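PDB 3SQR: laccase from Botrytis aclada, which probably oxidises phenolic substrates such as hydroquinones at its copper centres, reducing oxygen to water, with a likely role in lignin degradation. Local coordinates for residues 40-43 / 44-47. Numbering follows the deposited sequence.
Sequences ANSA and TSRS
Arg46 reaches back across the turn to Asn41, its NH1 giving a hydrogen bond of 2.7 Å to Asn41 OD1. The two side chains meet at about a right angle, amide and guanidinium planes 33° apart; the oxygen sits at the guanidinium edge, almost in its plane, while NH1 is tilted 31° from the plane of the amide carbonyl. A bend at chi2 (-58°) folds the arginine over the backbone, laying one guanidinium face on the Ser42-Ala43 peptide, with Ala43 N 3.6 Å from Arg46 CZ. That peptide opens a type I beta turn from Ser42 to Ser45, closed by the Ser45 N to Ser42 O hydrogen bond of 2.9 Å. A chain of hydrogen bonds runs from Thr44 N to Ser42 OG (3.1 Å), from Ser42 OG to Ser45 OG (2.7 Å), and from Ser45 OG to Ala40 O (2.9 Å), the last in the carbonyl plane. Asn41 ND2 hydrogen-bonds to O of Cys48, whose disulfide to Cys39 ties the ends of this surface loop. Arg46 NH2 hydrogen-bonds to Tyr193 O, and the arginine makes a cation-pi contact with that tyrosine. With NH1 and NH2 held by different partners, the guanidinium should have little freedom to rotate, and it joins this loop near the N terminus to Tyr193.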
loop_
_atom_site.group_PDB
_atom_site.type_symbol
_atom_site.label_atom_id
_atom_site.label_comp_id
_atom_site.label_asym_id
_atom_site.label_seq_id
_atom_site.Cartn_x
_atom_site.Cartn_y
_atom_site.Cartn_z
ATOM N N ALA A 40 -18.277 -0.233 -25.395
ATOM C CA ALA A 40 -18.549 0.312 -24.080
ATOM C C ALA A 40 -18.345 -0.752 -22.997
ATOM O O ALA A 40 -18.644 -1.937 -23.163
ATOM C CB ALA A 40 -19.992 0.874 -24.021
ATOM N N ASN A 41 -17.814 -0.300 -21.863
ATOM C CA ASN A 41 -17.701 -1.122 -20.669
ATOM C C ASN A 41 -19.112 -1.455 -20.223
ATOM O O ASN A 41 -19.966 -0.560 -20.146
ATOM C CB ASN A 41 -16.961 -0.341 -19.549
ATOM C CG ASN A 41 -16.603 -1.209 -18.366
ATOM O OD1 ASN A 41 -17.300 -1.215 -17.330
ATOM N ND2 ASN A 41 -15.503 -1.955 -18.498
ATOM N N SER A 42 -19.354 -2.721 -19.951
ATOM C CA SER A 42 -20.618 -3.154 -19.346
ATOM C C SER A 42 -20.359 -4.388 -18.524
ATOM O O SER A 42 -19.279 -4.991 -18.577
ATOM C CB SER A 42 -21.670 -3.502 -20.426
ATOM O OG SER A 42 -21.426 -4.831 -20.915
ATOM N N ALA A 43 -21.407 -4.817 -17.802
ATOM C CA ALA A 43 -21.384 -6.040 -17.007
ATOM C C ALA A 43 -20.970 -7.280 -17.766
ATOM O O ALA A 43 -20.437 -8.230 -17.162
ATOM C CB ALA A 43 -22.731 -6.252 -16.269
ATOM N N THR A 44 -21.240 -7.272 -19.082
ATOM C CA THR A 44 -20.915 -8.386 -19.984
ATOM C C THR A 44 -19.847 -8.009 -21.010
ATOM O O THR A 44 -19.677 -8.688 -22.021
ATOM C CB THR A 44 -22.203 -8.915 -20.734
ATOM O OG1 THR A 44 -22.889 -7.833 -21.366
ATOM C CG2 THR A 44 -23.126 -9.608 -19.759
ATOM N N SER A 45 -19.083 -6.942 -20.727
ATOM C CA SER A 45 -17.976 -6.543 -21.586
ATOM C C SER A 45 -17.014 -5.658 -20.764
ATOM O O SER A 45 -16.714 -4.526 -21.121
ATOM C CB SER A 45 -18.480 -5.824 -22.832
ATOM O OG SER A 45 -19.320 -4.716 -22.541
ATOM N N ARG A 46 -16.563 -6.218 -19.651
ATOM C CA ARG A 46 -15.691 -5.487 -18.724
ATOM C C ARG A 46 -14.350 -5.214 -19.367
ATOM O O ARG A 46 -13.627 -4.286 -18.945
ATOM C CB ARG A 46 -15.563 -6.204 -17.378
ATOM C CG ARG A 46 -16.838 -6.107 -16.564
ATOM C CD ARG A 46 -17.281 -4.683 -16.292
ATOM N NE ARG A 46 -18.421 -4.717 -15.390
ATOM C CZ ARG A 46 -19.264 -3.704 -15.183
ATOM N NH1 ARG A 46 -19.126 -2.545 -15.787
ATOM N NH2 ARG A 46 -20.283 -3.857 -14.369
ATOM N N SER A 47 -14.009 -5.972 -20.405
ATOM C CA SER A 47 -12.712 -5.779 -21.097
ATOM C C SER A 47 -12.671 -4.446 -21.865
ATOM O O SER A 47 -11.597 -3.931 -22.198
ATOM C CB SER A 47 -12.456 -6.931 -22.080
ATOM O OG SER A 47 -13.441 -6.828 -23.102
#